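PDB 1WN0: histidine-containing phosphotransfer protein from Zea mays, which probably relays phosphoryl groups from cytokinin sensor histidine kinases to response regulators in a multistep phosphorelay. Local coordinates for residues A54-I57 against I58-A62; V94-T97 against C98-R102. All coordinates share one frame; numbering follows the deposited sequence.

Contact 1 (A54-I57 against I58-A62); sequences ADRI and ISELA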
ATOM      1  N   ALA A  54       0.490  -0.995  -6.202  1.00 35.79           N
ATOM      2  CA  ALA A  54      -0.755  -0.886  -5.401  1.00 36.15           C
ATOM      3  C   ALA A  54      -1.951  -0.406  -6.289  1.00 37.42           C
ATOM      4  O   ALA A  54      -3.089  -0.951  -6.262  1.00 34.76           O
ATOM      5  CB  ALA A  54      -0.565   0.105  -4.234  1.00 36.84           C
ATOM      6  N   ASP A  55      -1.637   0.596  -7.130  1.00 37.10           N
ATOM      7  CA  ASP A  55      -2.595   1.217  -7.990  1.00 37.17           C
ATOM      8  C   ASP A  55      -3.138   0.228  -9.015  1.00 37.41           C
ATOM      9  O   ASP A  55      -4.357   0.115  -9.168  1.00 34.66           O
ATOM     10  CB  ASP A  55      -2.059   2.491  -8.644  1.00 38.18           C
ATOM     11  CG  ASP A  55      -3.137   3.279  -9.340  1.00 43.17           C
ATOM     12  OD1 ASP A  55      -4.013   3.984  -8.713  1.00 42.06           O
ATOM     13  OD2 ASP A  55      -3.209   3.092 -10.562  1.00 55.28           O
ATOM     14  N   ARG A  56      -2.281  -0.583  -9.592  1.00 35.92           N
ATOM     15  CA  ARG A  56      -2.730  -1.503 -10.649  1.00 36.32           C
ATOM     16  C   ARG A  56      -3.506  -2.655  -9.906  1.00 34.84           C
ATOM     17  O   ARG A  56      -4.620  -3.072 -10.276  1.00 31.96           O
ATOM     18  CB  ARG A  56      -1.485  -1.977 -11.409  1.00 37.07           C
ATOM     19  CG  ARG A  56      -1.735  -3.116 -12.414  1.00 43.41           C
ATOM     20  CD  ARG A  56      -0.408  -3.908 -12.919  1.00 46.72           C
ATOM     21  NE  ARG A  56       0.703  -3.997 -11.926  1.00 47.75           N
ATOM     22  CZ  ARG A  56       0.933  -5.030 -11.100  1.00 49.14           C
ATOM     23  NH1 ARG A  56       0.124  -6.148 -11.089  1.00 51.42           N
ATOM     24  NH2 ARG A  56       1.955  -4.940 -10.243  1.00 47.06           N
ATOM     25  N   ILE A  57      -2.982  -3.116  -8.753  1.00 34.31           N
ATOM     26  CA  ILE A  57      -3.708  -4.241  -8.080  1.00 32.26           C
ATOM     27  C   ILE A  57      -5.146  -3.890  -7.588  1.00 31.99           C
ATOM     28  O   ILE A  57      -6.069  -4.616  -7.783  1.00 29.48           O
ATOM     29  CB  ILE A  57      -2.875  -4.775  -6.950  1.00 31.95           C
ATOM     30  CG1 ILE A  57      -1.635  -5.489  -7.572  1.00 34.08           C
ATOM     31  CG2 ILE A  57      -3.752  -5.694  -6.115  1.00 30.06           C
ATOM     32  CD1 ILE A  57      -0.583  -5.604  -6.608  1.00 34.95           C
ATOM     33  N   ILE A  58      -5.279  -2.717  -7.064  1.00 30.66           N
ATOM     34  CA  ILE A  58      -6.594  -2.122  -6.654  1.00 35.18           C
ATOM     35  C   ILE A  58      -7.596  -1.990  -7.788  1.00 34.81           C
ATOM     36  O   ILE A  58      -8.778  -2.458  -7.624  1.00 33.33           O
ATOM     37  CB  ILE A  58      -6.339  -0.806  -5.879  1.00 34.68           C
ATOM     38  CG1 ILE A  58      -5.720  -1.156  -4.514  1.00 39.62           C
ATOM     39  CG2 ILE A  58      -7.600  -0.077  -5.739  1.00 41.56           C
ATOM     40  CD1 ILE A  58      -5.231   0.068  -3.643  1.00 42.55           C
ATOM     41  N   SER A  59      -7.143  -1.495  -8.965  1.00 35.83           N
ATOM     42  CA  SER A  59      -7.988  -1.571 -10.170  1.00 36.42           C
ATOM     43  C   SER A  59      -8.332  -2.905 -10.616  1.00 35.26           C
ATOM     44  O   SER A  59      -9.515  -3.118 -10.967  1.00 35.05           O
ATOM     45  CB  SER A  59      -7.439  -0.785 -11.439  1.00 38.47           C
ATOM     46  OG  SER A  59      -6.841   0.330 -10.797  1.00 45.18           O
ATOM     47  N   GLU A  60      -7.360  -3.819 -10.677  1.00 33.16           N
ATOM     48  CA  GLU A  60      -7.776  -5.180 -10.965  1.00 33.80           C
ATOM     49  C   GLU A  60      -8.775  -5.761  -9.909  1.00 32.84           C
ATOM     50  O   GLU A  60      -9.761  -6.420 -10.267  1.00 29.80           O
ATOM     51  CB  GLU A  60      -6.532  -6.074 -11.086  1.00 35.48           C
ATOM     52  CG  GLU A  60      -5.561  -5.548 -12.147  1.00 43.61           C
ATOM     53  CD  GLU A  60      -4.139  -6.221 -12.178  1.00 52.09           C
ATOM     54  OE1 GLU A  60      -3.663  -6.692 -11.079  1.00 55.54           O
ATOM     55  OE2 GLU A  60      -3.500  -6.246 -13.309  1.00 56.48           O
ATOM     56  N   LEU A  61      -8.523  -5.534  -8.601  1.00 31.56           N
ATOM     57  CA  LEU A  61      -9.481  -6.049  -7.610  1.00 31.65           C
ATOM     58  C   LEU A  61     -10.919  -5.515  -7.834  1.00 31.20           C
ATOM     59  O   LEU A  61     -11.866  -6.232  -7.584  1.00 29.67           O
ATOM     60  CB  LEU A  61      -9.036  -5.691  -6.158  1.00 30.43           C
ATOM     61  CG  LEU A  61      -7.913  -6.594  -5.735  1.00 31.66           C
ATOM     62  CD1 LEU A  61      -7.201  -6.150  -4.536  1.00 31.95           C
ATOM     63  CD2 LEU A  61      -8.409  -7.954  -5.485  1.00 32.75           C
ATOM     64  N   ALA A  62     -11.034  -4.228  -8.199  1.00 31.62           N
ATOM     65  CA  ALA A  62     -12.315  -3.562  -8.369  1.00 33.10           C
ATOM     66  C   ALA A  62     -13.057  -4.232  -9.505  1.00 33.94           C
ATOM     67  O   ALA A  62     -14.191  -4.482  -9.360  1.00 32.34           O
ATOM     68  CB  ALA A  62     -12.161  -2.094  -8.738  1.00 32.11           C
TER
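The aliphatic part of R56 lies beside the carboxylate of E60 one turn further along helix 42-64, with R56 CG 3.7 Å from E60 OE2. The two side chains run side by side in the same direction. R56 leaves the backbone with CG anti to its N (chi1 171°) and then bends at chi3, about its CG-CD bond, which swings the guanidinium toward the preceding residues, where its NH2 pairs with D53, the firmer partner. The guanidinium plane stands 74° from that of the carboxylate, and E60 OE1 approaches obliquely, giving a long salt bridge of 3.8 Å to R56 NH1; the position of OE1 is itself less certain. One position on, the CG2 branch of I57 meets CD1 of L61 at 3.8 Å, again side by side; I57 also rests on Q81 and L61 on V75 and Y78 of helix 72-88. I58 turns its side chain to F124 of helix 110-138, as does A54. Beneath the side chains runs regular i to i+4 bonding, nearly straight at E60 N to R56 O (178°). The carbonyl of D55 is gripped twice, by S59 N and by S59 OG at 3.0 Å, from opposite faces of its plane; the hydroxyl thus turns back onto the helix, while the D55 carboxylate pairs with R128. The pattern is that of an amphipathic helix in a four-helix bundle: isoleucine and leucine branches pack inward, whereas the loose R56-E60 pairing suggests that this charge pair probably adds little to the backbone bonding of the turn.

Contact 2 (V94-T97 against C98-R102); sequences VKFT and CMQFR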
ATOM      1  N   VAL A  94      -2.390  -0.262   5.244  1.00 37.18           N
ATOM      2  CA  VAL A  94      -2.745  -1.082   4.012  1.00 37.32           C
ATOM      3  C   VAL A  94      -2.516  -2.550   4.198  1.00 37.91           C
ATOM      4  O   VAL A  94      -3.442  -3.377   3.928  1.00 37.29           O
ATOM      5  CB  VAL A  94      -1.896  -0.567   2.773  1.00 38.27           C
ATOM      6  CG1 VAL A  94      -2.231  -1.265   1.515  1.00 39.05           C
ATOM      7  CG2 VAL A  94      -2.134   0.964   2.582  1.00 39.00           C
ATOM      8  N   LYS A  95      -1.306  -2.921   4.695  1.00 37.85           N
ATOM      9  CA  LYS A  95      -0.963  -4.358   4.910  1.00 37.69           C
ATOM     10  C   LYS A  95      -1.989  -4.972   5.832  1.00 37.19           C
ATOM     11  O   LYS A  95      -2.585  -6.026   5.511  1.00 35.33           O
ATOM     12  CB  LYS A  95       0.452  -4.514   5.545  1.00 40.81           C
ATOM     13  CG  LYS A  95       1.022  -5.898   5.838  1.00 44.39           C
ATOM     14  CD  LYS A  95       2.306  -5.674   6.717  1.00 48.53           C
ATOM     15  CE  LYS A  95       3.210  -6.905   7.159  1.00 59.18           C
ATOM     16  NZ  LYS A  95       4.895  -6.671   7.511  1.00 56.59           N
ATOM     17  N   PHE A  96      -2.304  -4.269   6.934  1.00 33.56           N
ATOM     18  CA  PHE A  96      -3.295  -4.808   7.841  1.00 32.48           C
ATOM     19  C   PHE A  96      -4.614  -5.012   7.191  1.00 32.42           C
ATOM     20  O   PHE A  96      -5.247  -6.041   7.381  1.00 33.06           O
ATOM     21  CB  PHE A  96      -3.465  -3.934   9.059  1.00 34.76           C
ATOM     22  CG  PHE A  96      -4.481  -4.472  10.007  1.00 35.47           C
ATOM     23  CD1 PHE A  96      -5.803  -4.038   9.944  1.00 33.58           C
ATOM     24  CD2 PHE A  96      -4.102  -5.411  10.936  1.00 35.52           C
ATOM     25  CE1 PHE A  96      -6.799  -4.669  10.785  1.00 38.68           C
ATOM     26  CE2 PHE A  96      -5.024  -5.987  11.741  1.00 39.91           C
ATOM     27  CZ  PHE A  96      -6.422  -5.584  11.682  1.00 36.55           C
ATOM     28  N   THR A  97      -5.083  -4.043   6.405  1.00 33.82           N
ATOM     29  CA  THR A  97      -6.300  -4.309   5.561  1.00 34.27           C
ATOM     30  C   THR A  97      -6.302  -5.534   4.697  1.00 33.39           C
ATOM     31  O   THR A  97      -7.310  -6.250   4.596  1.00 33.41           O
ATOM     32  CB  THR A  97      -6.730  -3.028   4.780  1.00 35.54           C
ATOM     33  OG1 THR A  97      -6.890  -1.983   5.743  1.00 38.06           O
ATOM     34  CG2 THR A  97      -8.165  -3.125   4.268  1.00 34.01           C
ATOM     35  N   CYS A  98      -5.191  -5.738   4.015  1.00 34.09           N
ATOM     36  CA  CYS A  98      -5.019  -6.804   3.089  1.00 33.76           C
ATOM     37  C   CYS A  98      -5.272  -8.080   3.812  1.00 35.45           C
ATOM     38  O   CYS A  98      -5.939  -8.980   3.299  1.00 32.95           O
ATOM     39  CB  CYS A  98      -3.647  -6.790   2.543  1.00 33.29           C
ATOM     40  SG  CYS A  98      -3.379  -5.533   1.335  1.00 32.74           S
ATOM     41  N   MET A  99      -4.813  -8.128   5.055  1.00 36.30           N
ATOM     42  CA  MET A  99      -4.974  -9.335   5.879  1.00 36.78           C
ATOM     43  C   MET A  99      -6.401  -9.716   6.267  1.00 36.14           C
ATOM     44  O   MET A  99      -6.650 -10.853   6.580  1.00 31.91           O
ATOM     45  CB  MET A  99      -4.022  -9.253   7.144  1.00 38.63           C
ATOM     46  CG  MET A  99      -2.401  -9.524   6.765  1.00 43.83           C
ATOM     47  SD  MET A  99      -1.514  -8.774   8.143  1.00 60.01           S
ATOM     48  CE  MET A  99      -1.662 -10.389   9.304  1.00 63.67           C
ATOM     49  N   GLN A 100      -7.350  -8.790   6.215  1.00 35.54           N
ATOM     50  CA  GLN A 100      -8.766  -9.106   6.542  1.00 35.23           C
ATOM     51  C   GLN A 100      -9.519  -9.698   5.413  1.00 37.07           C
ATOM     52  O   GLN A 100     -10.708 -10.022   5.563  1.00 34.65           O
ATOM     53  CB  GLN A 100      -9.489  -7.835   7.010  1.00 34.87           C
ATOM     54  CG  GLN A 100      -8.530  -6.982   7.922  1.00 36.40           C
ATOM     55  CD  GLN A 100      -7.827  -7.791   9.054  1.00 37.12           C
ATOM     56  OE1 GLN A 100      -8.495  -8.573   9.663  1.00 38.52           O
ATOM     57  NE2 GLN A 100      -6.484  -7.531   9.386  1.00 38.71           N
ATOM     58  N   PHE A 101      -8.878  -9.804   4.237  1.00 39.91           N
ATOM     59  CA  PHE A 101      -9.550 -10.392   3.027  1.00 40.60           C
ATOM     60  C   PHE A 101      -9.653 -11.897   3.135  1.00 42.86           C
ATOM     61  O   PHE A 101     -10.422 -12.565   2.413  1.00 42.72           O
ATOM     62  CB  PHE A 101      -8.748 -10.030   1.757  1.00 40.45           C
ATOM     63  CG  PHE A 101      -9.162  -8.719   1.107  1.00 35.84           C
ATOM     64  CD1 PHE A 101      -8.624  -7.549   1.517  1.00 36.35           C
ATOM     65  CD2 PHE A 101     -10.119  -8.677   0.095  1.00 31.07           C
ATOM     66  CE1 PHE A 101      -8.952  -6.354   0.876  1.00 34.29           C
ATOM     67  CE2 PHE A 101     -10.450  -7.555  -0.480  1.00 30.91           C
ATOM     68  CZ  PHE A 101      -9.852  -6.366  -0.097  1.00 33.57           C
ATOM     69  N   ARG A 102      -8.844 -12.465   4.005  1.00 43.91           N
ATOM     70  CA  ARG A 102      -8.807 -13.917   4.037  1.00 47.30           C
ATOM     71  C   ARG A 102     -10.096 -14.492   4.486  1.00 43.20           C
ATOM     72  O   ARG A 102     -10.669 -15.372   3.832  1.00 45.70           O
ATOM     73  CB  ARG A 102      -7.690 -14.469   4.944  1.00 48.22           C
ATOM     74  CG  ARG A 102      -6.271 -14.165   4.267  1.00 61.16           C
ATOM     75  CD  ARG A 102      -6.217 -13.235   2.891  1.00 64.81           C
ATOM     76  NE  ARG A 102      -5.098 -12.270   2.982  1.00 67.64           N
ATOM     77  CZ  ARG A 102      -4.060 -12.212   2.137  1.00 72.45           C
ATOM     78  NH1 ARG A 102      -4.022 -13.003   1.036  1.00 72.77           N
ATOM     79  NH2 ARG A 102      -3.074 -11.347   2.403  1.00 71.34           N
TER
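F96 and Q100 meet ring to amide on helix 92-99 of this four-helix-bundle protein, just ahead of helix 101-106. Q100 NE2 sits over the centre of one face of the F96 ring, 3.0 Å above its plane, and the ring and amide planes are 26° apart. CG of Q100 starts beside the backbone N (chi1 -40°) and the chain bends at chi2, which brings the amide over the ring. The same nitrogen donates to F96 O at 2.8 Å, this acceptor lying close to the amide plane though the nitrogen is tilted from the carbonyl plane. One amide thus bridges ring and backbone of a single residue. Replacing Q100 by alanine removes the amide, and this ring face would probably lose its cover and F96 O the stronger of the two bonds it accepts within this stretch, the other being the weak one from M99 N. The turn tightens here: C98 N and M99 N still bond four residues back, to V94 O and K95 O, but Q100 N reaches only three back, to T97 O, from above the carbonyl plane. On the inner side, V94 and T97 pack on V120 of helix 110-138, C98 on L82 of helix 72-88, and the T97 hydroxyl bonds to E123 and K93 O. The F101 ring turns its edge to the same T97 carbonyl, with CD1 3.6 Å from T97 O.

Both contacts are local, each made along one run of chain, and both are only partly buried. Contact 1 stays within helix 42-64, whereas contact 2 runs from helix 92-99 into helix 101-106. Their centres lie about 14 Å apart and their nearest atoms about 5 Å, without touching; helices 72-88 and 110-138 take up the inner side chains of both. The inner face of contact 1 is aliphatic, that of contact 2 mixed, with a ring, a thiol and a satisfied hydroxyl. Toward solvent contact 1 has R56, loosely paired to E60, which also touches Y78, while contact 2 sets an uncharged amide against an aromatic face where the helical bonding changes.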